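Local coordinates for uncharacterized protein (Porphyromonas gingivalis, PDB 1ZBS) that is uncharacterised but probably phosphorylates N-acetylglucosamine with ATP, as a putative sugar kinase of the ASKHA (acetate and sugar kinase, Hsc70, actin) superfamily, at residues 15-21 and 275-279; 216-220 and 248-252; 244-248 and 265-269. All blocks are in the same frame, centred on the assembly; numbering follows the deposited sequence.

Contact 1: 15-21 and 275-279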
ATOM      1  N   CYS A  15     -16.156 -10.229 -27.336  1.00 47.22           N
ATOM      2  CA  CYS A  15     -16.085 -10.394 -28.784  1.00 46.63           C
ATOM      3  C   CYS A  15     -16.834 -11.622 -29.275  1.00 45.81           C
ATOM      4  O   CYS A  15     -16.666 -12.725 -28.753  1.00 44.27           O
ATOM      5  CB  CYS A  15     -14.637 -10.482 -29.264  1.00 46.48           C
ATOM      6  SG  CYS A  15     -14.492 -11.007 -31.005  1.00 48.28           S
ATOM      7  N   ILE A  16     -17.678 -11.412 -30.278  1.00 46.02           N
ATOM      8  CA  ILE A  16     -18.435 -12.494 -30.883  1.00 46.10           C
ATOM      9  C   ILE A  16     -17.698 -12.822 -32.177  1.00 45.34           C
ATOM     10  O   ILE A  16     -17.735 -12.048 -33.131  1.00 44.78           O
ATOM     11  CB  ILE A  16     -19.885 -12.067 -31.201  1.00 46.25           C
ATOM     12  CG1 ILE A  16     -20.645 -11.793 -29.904  1.00 47.35           C
ATOM     13  CG2 ILE A  16     -20.590 -13.158 -31.984  1.00 47.63           C
ATOM     14  CD1 ILE A  16     -22.096 -11.416 -30.118  1.00 47.50           C
ATOM     15  N   ALA A  17     -17.013 -13.959 -32.195  1.00 45.37           N
ATOM     16  CA  ALA A  17     -16.254 -14.380 -33.367  1.00 45.93           C
ATOM     17  C   ALA A  17     -16.877 -15.586 -34.071  1.00 47.06           C
ATOM     18  O   ALA A  17     -17.655 -16.338 -33.483  1.00 46.22           O
ATOM     19  CB  ALA A  17     -14.817 -14.707 -32.961  1.00 43.50           C
ATOM     20  N   LYS A  18     -16.514 -15.760 -35.337  1.00 49.65           N
ATOM     21  CA  LYS A  18     -16.995 -16.873 -36.142  1.00 49.97           C
ATOM     22  C   LYS A  18     -15.828 -17.297 -37.011  1.00 49.89           C
ATOM     23  O   LYS A  18     -15.347 -16.518 -37.836  1.00 49.43           O
ATOM     24  CB  LYS A  18     -18.155 -16.437 -37.037  1.00 51.90           C
ATOM     25  CG  LYS A  18     -18.921 -17.589 -37.694  1.00 54.48           C
ATOM     26  CD  LYS A  18     -19.670 -17.094 -38.928  1.00 55.61           C
ATOM     27  CE  LYS A  18     -20.792 -18.032 -39.354  1.00 56.99           C
ATOM     28  NZ  LYS A  18     -21.971 -17.981 -38.434  1.00 56.86           N
ATOM     29  N   GLU A  19     -15.362 -18.525 -36.807  1.00 48.62           N
ATOM     30  CA  GLU A  19     -14.240 -19.069 -37.568  1.00 48.29           C
ATOM     31  C   GLU A  19     -13.053 -18.107 -37.654  1.00 47.68           C
ATOM     32  O   GLU A  19     -12.653 -17.692 -38.743  1.00 50.85           O
ATOM     33  CB  GLU A  19     -14.691 -19.456 -38.982  1.00 50.23           C
ATOM     34  CG  GLU A  19     -14.752 -20.969 -39.223  1.00 53.59           C
ATOM     35  CD  GLU A  19     -16.072 -21.600 -38.787  1.00 56.05           C
ATOM     36  OE1 GLU A  19     -17.058 -21.536 -39.569  1.00 57.76           O
ATOM     37  OE2 GLU A  19     -16.133 -22.153 -37.655  1.00 60.20           O
ATOM     38  N   GLY A  20     -12.497 -17.755 -36.500  1.00 48.90           N
ATOM     39  CA  GLY A  20     -11.357 -16.855 -36.471  1.00 46.99           C
ATOM     40  C   GLY A  20     -11.631 -15.438 -36.938  1.00 45.98           C
ATOM     41  O   GLY A  20     -10.696 -14.654 -37.115  1.00 45.22           O
ATOM     42  N   LYS A  21     -12.899 -15.096 -37.155  1.00 43.49           N
ATOM     43  CA  LYS A  21     -13.251 -13.739 -37.592  1.00 43.50           C
ATOM     44  C   LYS A  21     -14.194 -13.052 -36.596  1.00 44.04           C
ATOM     45  O   LYS A  21     -15.135 -13.663 -36.083  1.00 44.83           O
ATOM     46  CB  LYS A  21     -13.880 -13.774 -38.993  1.00 43.95           C
ATOM     47  CG  LYS A  21     -12.906 -14.212 -40.093  1.00 42.70           C
ATOM     48  CD  LYS A  21     -13.572 -14.359 -41.472  1.00 44.03           C
ATOM     49  CE  LYS A  21     -12.585 -14.917 -42.515  1.00 46.55           C
ATOM     50  NZ  LYS A  21     -11.967 -16.225 -42.080  1.00 45.64           N
ATOM     51  N   ILE A 275      -8.924 -15.119 -30.174  1.00 34.55           N
ATOM     52  CA  ILE A 275      -9.809 -15.436 -31.274  1.00 35.76           C
ATOM     53  C   ILE A 275      -9.187 -16.537 -32.102  1.00 38.76           C
ATOM     54  O   ILE A 275      -9.852 -17.521 -32.425  1.00 40.19           O
ATOM     55  CB  ILE A 275     -10.067 -14.219 -32.155  1.00 33.94           C
ATOM     56  CG1 ILE A 275     -10.818 -13.161 -31.338  1.00 28.61           C
ATOM     57  CG2 ILE A 275     -10.869 -14.631 -33.379  1.00 29.74           C
ATOM     58  CD1 ILE A 275     -10.976 -11.843 -32.042  1.00 28.41           C
ATOM     59  N   GLN A 276      -7.909 -16.389 -32.434  1.00 39.75           N
ATOM     60  CA  GLN A 276      -7.242 -17.411 -33.226  1.00 41.90           C
ATOM     61  C   GLN A 276      -7.101 -18.707 -32.425  1.00 42.12           C
ATOM     62  O   GLN A 276      -7.162 -19.796 -32.991  1.00 42.20           O
ATOM     63  CB  GLN A 276      -5.861 -16.929 -33.690  1.00 44.19           C
ATOM     64  CG  GLN A 276      -5.896 -15.857 -34.783  1.00 49.59           C
ATOM     65  CD  GLN A 276      -6.646 -16.294 -36.048  1.00 51.75           C
ATOM     66  OE1 GLN A 276      -7.872 -16.436 -36.039  1.00 54.49           O
ATOM     67  NE2 GLN A 276      -5.909 -16.506 -37.141  1.00 50.97           N
ATOM     68  N   TYR A 277      -6.930 -18.587 -31.109  1.00 41.04           N
ATOM     69  CA  TYR A 277      -6.776 -19.760 -30.259  1.00 40.80           C
ATOM     70  C   TYR A 277      -8.007 -20.661 -30.298  1.00 41.09           C
ATOM     71  O   TYR A 277      -7.904 -21.851 -30.571  1.00 42.76           O
ATOM     72  CB  TYR A 277      -6.512 -19.355 -28.810  1.00 38.17           C
ATOM     73  CG  TYR A 277      -6.464 -20.549 -27.886  1.00 37.26           C
ATOM     74  CD1 TYR A 277      -5.268 -21.224 -27.647  1.00 37.20           C
ATOM     75  CD2 TYR A 277      -7.632 -21.052 -27.307  1.00 37.62           C
ATOM     76  CE1 TYR A 277      -5.235 -22.374 -26.858  1.00 38.81           C
ATOM     77  CE2 TYR A 277      -7.612 -22.200 -26.521  1.00 38.34           C
ATOM     78  CZ  TYR A 277      -6.412 -22.855 -26.303  1.00 39.23           C
ATOM     79  OH  TYR A 277      -6.393 -23.994 -25.542  1.00 41.79           O
ATOM     80  N   HIS A 278      -9.168 -20.091 -29.998  1.00 41.82           N
ATOM     81  CA  HIS A 278     -10.406 -20.854 -30.007  1.00 43.11           C
ATOM     82  C   HIS A 278     -10.888 -21.105 -31.426  1.00 44.70           C
ATOM     83  O   HIS A 278     -12.021 -21.525 -31.648  1.00 46.00           O
ATOM     84  CB  HIS A 278     -11.473 -20.127 -29.192  1.00 40.04           C
ATOM     85  CG  HIS A 278     -11.134 -20.023 -27.741  1.00 38.84           C
ATOM     86  ND1 HIS A 278     -11.169 -21.108 -26.890  1.00 34.98           N
ATOM     87  CD2 HIS A 278     -10.677 -18.984 -27.002  1.00 35.28           C
ATOM     88  CE1 HIS A 278     -10.748 -20.742 -25.694  1.00 36.67           C
ATOM     89  NE2 HIS A 278     -10.442 -19.458 -25.735  1.00 36.30           N
ATOM     90  N   HIS A 279     -10.017 -20.832 -32.389  1.00 45.33           N
ATOM     91  CA  HIS A 279     -10.336 -21.056 -33.786  1.00 47.12           C
ATOM     92  C   HIS A 279      -9.514 -22.254 -34.234  1.00 47.64           C
ATOM     93  O   HIS A 279      -9.872 -22.940 -35.186  1.00 47.55           O
ATOM     94  CB  HIS A 279      -9.963 -19.841 -34.634  1.00 48.56           C
ATOM     95  CG  HIS A 279     -10.131 -20.062 -36.106  1.00 52.39           C
ATOM     96  ND1 HIS A 279      -9.225 -19.594 -37.035  1.00 53.82           N
ATOM     97  CD2 HIS A 279     -11.101 -20.689 -36.809  1.00 53.05           C
ATOM     98  CE1 HIS A 279      -9.631 -19.925 -38.247  1.00 53.96           C
ATOM     99  NE2 HIS A 279     -10.768 -20.590 -38.140  1.00 54.15           N
TER

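Contact 2: 216-220 and 248-252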
ATOM      1  N   VAL A 216      10.037   4.287 -13.502  1.00 30.85           N
ATOM      2  CA  VAL A 216       9.348   3.252 -14.270  1.00 31.13           C
ATOM      3  C   VAL A 216      10.274   2.076 -14.559  1.00 31.20           C
ATOM      4  O   VAL A 216       9.867   0.915 -14.503  1.00 27.36           O
ATOM      5  CB  VAL A 216       8.810   3.822 -15.594  1.00 29.87           C
ATOM      6  CG1 VAL A 216       8.209   2.709 -16.442  1.00 28.50           C
ATOM      7  CG2 VAL A 216       7.747   4.879 -15.290  1.00 28.36           C
ATOM      8  N   GLN A 217      11.528   2.408 -14.851  1.00 32.76           N
ATOM      9  CA  GLN A 217      12.562   1.435 -15.153  1.00 33.22           C
ATOM     10  C   GLN A 217      12.850   0.506 -13.969  1.00 32.80           C
ATOM     11  O   GLN A 217      12.931  -0.714 -14.131  1.00 31.50           O
ATOM     12  CB  GLN A 217      13.833   2.182 -15.562  1.00 37.58           C
ATOM     13  CG  GLN A 217      15.107   1.357 -15.626  1.00 42.18           C
ATOM     14  CD  GLN A 217      16.331   2.222 -15.922  1.00 45.06           C
ATOM     15  OE1 GLN A 217      16.577   2.613 -17.070  1.00 44.12           O
ATOM     16  NE2 GLN A 217      17.089   2.543 -14.880  1.00 46.24           N
ATOM     17  N   ASN A 218      12.998   1.078 -12.779  1.00 31.55           N
ATOM     18  CA  ASN A 218      13.288   0.281 -11.602  1.00 30.61           C
ATOM     19  C   ASN A 218      12.133  -0.629 -11.229  1.00 29.56           C
ATOM     20  O   ASN A 218      12.336  -1.735 -10.724  1.00 26.29           O
ATOM     21  CB  ASN A 218      13.638   1.182 -10.420  1.00 33.88           C
ATOM     22  CG  ASN A 218      14.867   2.014 -10.683  1.00 38.81           C
ATOM     23  OD1 ASN A 218      15.738   1.618 -11.462  1.00 38.45           O
ATOM     24  ND2 ASN A 218      14.957   3.168 -10.032  1.00 41.00           N
ATOM     25  N   SER A 219      10.915  -0.172 -11.486  1.00 27.75           N
ATOM     26  CA  SER A 219       9.761  -0.982 -11.164  1.00 26.74           C
ATOM     27  C   SER A 219       9.664  -2.173 -12.113  1.00 25.05           C
ATOM     28  O   SER A 219       9.366  -3.289 -11.685  1.00 23.55           O
ATOM     29  CB  SER A 219       8.487  -0.149 -11.231  1.00 27.34           C
ATOM     30  OG  SER A 219       7.428  -0.854 -10.601  1.00 31.42           O
ATOM     31  N   PHE A 220       9.915  -1.935 -13.399  1.00 24.63           N
ATOM     32  CA  PHE A 220       9.870  -3.013 -14.384  1.00 24.07           C
ATOM     33  C   PHE A 220      10.975  -4.020 -14.076  1.00 23.96           C
ATOM     34  O   PHE A 220      10.773  -5.228 -14.190  1.00 22.72           O
ATOM     35  CB  PHE A 220      10.062  -2.478 -15.812  1.00 23.67           C
ATOM     36  CG  PHE A 220       8.848  -1.783 -16.382  1.00 26.47           C
ATOM     37  CD1 PHE A 220       7.638  -1.754 -15.690  1.00 25.92           C
ATOM     38  CD2 PHE A 220       8.918  -1.168 -17.631  1.00 26.66           C
ATOM     39  CE1 PHE A 220       6.521  -1.114 -16.230  1.00 27.25           C
ATOM     40  CE2 PHE A 220       7.812  -0.528 -18.177  1.00 28.24           C
ATOM     41  CZ  PHE A 220       6.604  -0.504 -17.475  1.00 28.83           C
ATOM     42  N   TYR A 248       4.363   1.419 -22.182  1.00 24.51           N
ATOM     43  CA  TYR A 248       5.753   1.571 -21.756  1.00 26.46           C
ATOM     44  C   TYR A 248       6.671   0.562 -22.448  1.00 28.77           C
ATOM     45  O   TYR A 248       7.786   0.294 -21.974  1.00 27.15           O
ATOM     46  CB  TYR A 248       5.845   1.397 -20.239  1.00 27.42           C
ATOM     47  CG  TYR A 248       5.127   2.477 -19.459  1.00 28.35           C
ATOM     48  CD1 TYR A 248       5.780   3.651 -19.092  1.00 30.37           C
ATOM     49  CD2 TYR A 248       3.788   2.333 -19.105  1.00 29.26           C
ATOM     50  CE1 TYR A 248       5.119   4.653 -18.389  1.00 30.41           C
ATOM     51  CE2 TYR A 248       3.113   3.328 -18.407  1.00 29.49           C
ATOM     52  CZ  TYR A 248       3.785   4.485 -18.048  1.00 30.52           C
ATOM     53  OH  TYR A 248       3.130   5.460 -17.335  1.00 29.44           O
ATOM     54  N   ARG A 249       6.200   0.014 -23.569  1.00 29.07           N
ATOM     55  CA  ARG A 249       6.959  -0.980 -24.325  1.00 32.69           C
ATOM     56  C   ARG A 249       8.431  -0.638 -24.509  1.00 32.37           C
ATOM     57  O   ARG A 249       9.292  -1.475 -24.264  1.00 31.84           O
ATOM     58  CB  ARG A 249       6.300  -1.251 -25.693  1.00 35.18           C
ATOM     59  CG  ARG A 249       6.049  -0.034 -26.574  1.00 39.24           C
ATOM     60  CD  ARG A 249       5.506  -0.471 -27.936  1.00 43.17           C
ATOM     61  NE  ARG A 249       5.161   0.662 -28.786  1.00 45.64           N
ATOM     62  CZ  ARG A 249       4.094   1.437 -28.609  1.00 46.22           C
ATOM     63  NH1 ARG A 249       3.255   1.198 -27.612  1.00 43.91           N
ATOM     64  NH2 ARG A 249       3.878   2.472 -29.415  1.00 46.79           N
ATOM     65  N   GLU A 250       8.727   0.588 -24.924  1.00 33.61           N
ATOM     66  CA  GLU A 250      10.116   0.982 -25.115  1.00 36.21           C
ATOM     67  C   GLU A 250      10.918   0.711 -23.848  1.00 34.62           C
ATOM     68  O   GLU A 250      11.938   0.024 -23.887  1.00 35.43           O
ATOM     69  CB  GLU A 250      10.226   2.473 -25.456  1.00 39.68           C
ATOM     70  CG  GLU A 250       9.704   2.893 -26.835  1.00 46.29           C
ATOM     71  CD  GLU A 250       8.196   2.739 -26.996  1.00 50.39           C
ATOM     72  OE1 GLU A 250       7.458   2.920 -25.998  1.00 52.13           O
ATOM     73  OE2 GLU A 250       7.751   2.449 -28.134  1.00 53.60           O
ATOM     74  N   VAL A 251      10.453   1.253 -22.725  1.00 33.31           N
ATOM     75  CA  VAL A 251      11.147   1.079 -21.453  1.00 32.31           C
ATOM     76  C   VAL A 251      11.239  -0.392 -21.059  1.00 32.01           C
ATOM     77  O   VAL A 251      12.265  -0.847 -20.539  1.00 31.86           O
ATOM     78  CB  VAL A 251      10.448   1.849 -20.315  1.00 33.28           C
ATOM     79  CG1 VAL A 251      11.260   1.731 -19.040  1.00 31.50           C
ATOM     80  CG2 VAL A 251      10.274   3.307 -20.701  1.00 32.37           C
ATOM     81  N   LEU A 252      10.161  -1.127 -21.309  1.00 31.05           N
ATOM     82  CA  LEU A 252      10.108  -2.549 -20.998  1.00 29.63           C
ATOM     83  C   LEU A 252      11.194  -3.308 -21.775  1.00 30.19           C
ATOM     84  O   LEU A 252      11.819  -4.227 -21.240  1.00 28.81           O
ATOM     85  CB  LEU A 252       8.715  -3.104 -21.337  1.00 27.81           C
ATOM     86  CG  LEU A 252       8.491  -4.575 -20.976  1.00 27.11           C
ATOM     87  CD1 LEU A 252       8.762  -4.754 -19.494  1.00 24.54           C
ATOM     88  CD2 LEU A 252       7.065  -5.015 -21.315  1.00 26.64           C
TER

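Contact 3: 244-248 and 265-269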
ATOM      1  N   VAL A 244      -0.150  -1.082 -19.554  1.00 24.41           N
ATOM      2  CA  VAL A 244       1.146  -0.570 -19.117  1.00 22.11           C
ATOM      3  C   VAL A 244       2.314  -1.160 -19.911  1.00 22.69           C
ATOM      4  O   VAL A 244       3.279  -0.451 -20.231  1.00 19.78           O
ATOM      5  CB  VAL A 244       1.376  -0.843 -17.619  1.00 22.39           C
ATOM      6  CG1 VAL A 244       2.812  -0.511 -17.243  1.00 20.63           C
ATOM      7  CG2 VAL A 244       0.399  -0.005 -16.779  1.00 22.78           C
ATOM      8  N   ALA A 245       2.238  -2.456 -20.219  1.00 22.98           N
ATOM      9  CA  ALA A 245       3.298  -3.111 -20.991  1.00 23.18           C
ATOM     10  C   ALA A 245       3.364  -2.456 -22.360  1.00 23.36           C
ATOM     11  O   ALA A 245       4.445  -2.214 -22.898  1.00 21.85           O
ATOM     12  CB  ALA A 245       3.013  -4.604 -21.143  1.00 20.28           C
ATOM     13  N   PHE A 246       2.195  -2.172 -22.914  1.00 24.84           N
ATOM     14  CA  PHE A 246       2.119  -1.539 -24.214  1.00 27.53           C
ATOM     15  C   PHE A 246       2.615  -0.096 -24.125  1.00 28.89           C
ATOM     16  O   PHE A 246       3.649   0.247 -24.697  1.00 29.97           O
ATOM     17  CB  PHE A 246       0.675  -1.584 -24.729  1.00 30.85           C
ATOM     18  CG  PHE A 246       0.540  -1.181 -26.165  1.00 33.26           C
ATOM     19  CD1 PHE A 246       1.318  -1.796 -27.147  1.00 33.98           C
ATOM     20  CD2 PHE A 246      -0.338  -0.164 -26.535  1.00 34.71           C
ATOM     21  CE1 PHE A 246       1.234  -1.398 -28.479  1.00 35.03           C
ATOM     22  CE2 PHE A 246      -0.432   0.246 -27.865  1.00 35.16           C
ATOM     23  CZ  PHE A 246       0.355  -0.372 -28.839  1.00 36.14           C
ATOM     24  N   HIS A 247       1.902   0.743 -23.380  1.00 28.65           N
ATOM     25  CA  HIS A 247       2.288   2.148 -23.244  1.00 27.67           C
ATOM     26  C   HIS A 247       3.748   2.386 -22.853  1.00 26.64           C
ATOM     27  O   HIS A 247       4.314   3.441 -23.162  1.00 26.54           O
ATOM     28  CB  HIS A 247       1.360   2.863 -22.249  1.00 28.19           C
ATOM     29  CG  HIS A 247      -0.074   2.887 -22.684  1.00 30.21           C
ATOM     30  ND1 HIS A 247      -0.447   3.084 -23.994  1.00 33.69           N
ATOM     31  CD2 HIS A 247      -1.224   2.723 -21.987  1.00 33.07           C
ATOM     32  CE1 HIS A 247      -1.765   3.038 -24.090  1.00 32.59           C
ATOM     33  NE2 HIS A 247      -2.259   2.819 -22.886  1.00 33.04           N
ATOM     34  N   TYR A 248       4.363   1.419 -22.182  1.00 24.51           N
ATOM     35  CA  TYR A 248       5.753   1.571 -21.756  1.00 26.46           C
ATOM     36  C   TYR A 248       6.671   0.562 -22.448  1.00 28.77           C
ATOM     37  O   TYR A 248       7.786   0.294 -21.974  1.00 27.15           O
ATOM     38  CB  TYR A 248       5.845   1.397 -20.239  1.00 27.42           C
ATOM     39  CG  TYR A 248       5.127   2.477 -19.459  1.00 28.35           C
ATOM     40  CD1 TYR A 248       5.780   3.651 -19.092  1.00 30.37           C
ATOM     41  CD2 TYR A 248       3.788   2.333 -19.105  1.00 29.26           C
ATOM     42  CE1 TYR A 248       5.119   4.653 -18.389  1.00 30.41           C
ATOM     43  CE2 TYR A 248       3.113   3.328 -18.407  1.00 29.49           C
ATOM     44  CZ  TYR A 248       3.785   4.485 -18.048  1.00 30.52           C
ATOM     45  OH  TYR A 248       3.130   5.460 -17.335  1.00 29.44           O
ATOM     46  N   SER A 265       7.203 -10.808 -27.127  1.00 30.87           N
ATOM     47  CA  SER A 265       6.215  -9.932 -27.745  1.00 28.76           C
ATOM     48  C   SER A 265       5.436  -9.158 -26.683  1.00 28.16           C
ATOM     49  O   SER A 265       5.337  -9.591 -25.537  1.00 24.25           O
ATOM     50  CB  SER A 265       5.214 -10.740 -28.581  1.00 28.88           C
ATOM     51  OG  SER A 265       4.346 -11.508 -27.756  1.00 28.14           O
ATOM     52  N   VAL A 266       4.890  -8.009 -27.076  1.00 27.41           N
ATOM     53  CA  VAL A 266       4.080  -7.197 -26.189  1.00 28.15           C
ATOM     54  C   VAL A 266       2.896  -6.657 -26.969  1.00 29.39           C
ATOM     55  O   VAL A 266       3.067  -6.055 -28.022  1.00 31.55           O
ATOM     56  CB  VAL A 266       4.884  -6.017 -25.556  1.00 28.08           C
ATOM     57  CG1 VAL A 266       5.629  -5.247 -26.625  1.00 28.35           C
ATOM     58  CG2 VAL A 266       3.936  -5.098 -24.803  1.00 21.31           C
ATOM     59  N   LEU A 267       1.699  -6.904 -26.451  1.00 30.34           N
ATOM     60  CA  LEU A 267       0.460  -6.450 -27.069  1.00 30.46           C
ATOM     61  C   LEU A 267      -0.449  -5.898 -25.970  1.00 31.25           C
ATOM     62  O   LEU A 267      -0.421  -6.374 -24.832  1.00 31.47           O
ATOM     63  CB  LEU A 267      -0.247  -7.618 -27.766  1.00 33.32           C
ATOM     64  CG  LEU A 267       0.209  -8.061 -29.167  1.00 34.99           C
ATOM     65  CD1 LEU A 267      -0.543  -9.322 -29.578  1.00 36.13           C
ATOM     66  CD2 LEU A 267      -0.058  -6.946 -30.168  1.00 36.00           C
ATOM     67  N   GLN A 268      -1.261  -4.901 -26.305  1.00 31.58           N
ATOM     68  CA  GLN A 268      -2.159  -4.318 -25.315  1.00 31.59           C
ATOM     69  C   GLN A 268      -3.255  -5.304 -24.888  1.00 29.79           C
ATOM     70  O   GLN A 268      -3.489  -5.499 -23.691  1.00 28.60           O
ATOM     71  CB  GLN A 268      -2.770  -3.020 -25.866  1.00 30.73           C
ATOM     72  CG  GLN A 268      -3.768  -2.361 -24.922  1.00 38.11           C
ATOM     73  CD  GLN A 268      -3.932  -0.863 -25.164  1.00 39.55           C
ATOM     74  OE1 GLN A 268      -3.977  -0.402 -26.310  1.00 43.79           O
ATOM     75  NE2 GLN A 268      -4.041  -0.098 -24.080  1.00 39.69           N
ATOM     76  N   SER A 269      -3.888  -5.948 -25.871  1.00 30.70           N
ATOM     77  CA  SER A 269      -4.976  -6.907 -25.639  1.00 32.44           C
ATOM     78  C   SER A 269      -4.673  -8.322 -26.149  1.00 34.22           C
ATOM     79  O   SER A 269      -3.926  -8.506 -27.105  1.00 34.53           O
ATOM     80  CB  SER A 269      -6.263  -6.396 -26.319  1.00 31.95           C
ATOM     81  OG  SER A 269      -7.243  -7.416 -26.455  1.00 31.61           O
TER

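Contact 1: 15-21 and 275-279
C15 lies in strand 11-18, on the side of the strand that faces helix 271-280. Its SG meets I275 CD1 at 3.8 Å, an apolar contact between buried side chains. The alternation of the strand puts A17 on the helix side as well. Its CB lies 4.0 Å from I275 CG2, so I275 spans the alternate residues C15 and A17. A17 is hydrogen-bonded through its backbone to I2 of the neighbouring strand 2-7.

K18 starts a type I' turn that runs to K21. The turn is closed by two backbone hydrogen bonds, K18 N to K21 O (2.6 Å) and K21 N to K18 O (2.9 Å). It joins strand 11-18 to strand 21-29 as a beta hairpin of the N-terminal five-stranded sheet. E19 and G20 are its two central residues, and both have positive phi. E19 C is 3.3 Å from H279 CD2, and its peptide with G20 lies over one face of the imidazole. G20 CA sits over the H279 ring, 3.6 Å from its centroid and 20° off the normal, a CH-pi contact. A CB on G20 would clash with H279 ND1 and Q276 OE1. G20 C also packs on I275 CG2 at 3.7 Å. K21 touches the helix through its backbone, K21 N lying 4.3 Å from I275 CG2.

No hydrogen bond or salt bridge crosses between the two segments. The C-terminal helix is therefore held to the hairpin by apolar contact, by a backbone-on-imidazole contact and by close fit at a glycine.

Contact 2: 216-220 and 248-252
F220 has the largest share of this buried contact. Its chi1 is m (-76°), and the ring reaches from helix 210-229 to the start of helix 249-258. F220 CE2 touches Y248 CB at 3.4 Å, near the plane of the phenyl ring. F220 CD2 is 4.0 Å from V251 CG1 and 4.0 Å from L252 CD1, so one ring atom meets both aliphatic side chains.

Y248 is also m at chi1 (-65°). Its ring turns one face to the edge of F220. The pair is an offset edge-to-face stack, with centroids 6.0 Å apart and planes at 85°. The Y248 hydroxyl hydrogen-bonds S200 OG, which ties the polar end of the ring to helix 200-204.

V216 is one turn before F220. With chi1 t, its CG1 lies 3.7 Å from Y248 CD1 and 4.1 Å from V251 CG1. V251 is also t, and its CG1 packs on Q217 CA at 4.1 Å. Q217 adds little more; its CB points sideways. I203 covers V216 and Y248 from helix 200-204.

Y248 occupies the N-cap position of helix 249-258, straight after helix 243-247. This is helix-to-helix packing through an apolar core in the C-terminal lobe of an ASKHA-type fold, where helix 249-258, which links the parallel strands 238-241 and 263-267 of the second sheet, packs on helix 210-229.

Contact 3: 244-248 and 265-269
This is a surface contact between a short helix and the end of an edge strand. Helix 243-247 follows strand 238-241, and strand 263-267 is the neighbouring parallel strand, outermost in the second sheet within this chain. V266 makes the apolar part. Its CG2 lies 3.8 Å from A245 CB and 3.5 Å from A245 O. The same methyl is 3.9 Å from F246 N. A245 is buried and also packs on F240 of strand 238-241.

Q268, just past the strand, reaches along the helix. Its OE1 is 3.7 Å from F246 CD2 and its NE2 is 3.6 Å from H247 NE2. No hydrogen bond joins the segments, so these are van der Waals contacts of the amide with the two rings. F246 also makes a cation-pi pair with R249.

The S269 side chain caps M271 N at the start of helix 271-280. The two parallel strands and the helices between them form a beta-alpha-beta crossover, a common element of the ASKHA nucleotide-binding domain.

In the fold
The chain starts in the N-terminal sheet, where residues 15-21 form the first half of contact 1. It then builds that lobe, crosses into the second and runs through its helices to 216-220. Contact 2 closes a loop there with 248-252. Contact 3 begins at 244-248, where contact 2 ends, and closes a shorter loop at 265-269. The two share Y248 and touch: F220 CZ lies 3.8 Å from V244 CG1. Strand 263-267 then leads to helix 271-280, which closes contact 1 around both. Contact 1 is about 20 Å from contact 2 and about 8 Å from contact 3, nearest atoms. It brings the chain's end back to the N-terminal lobe.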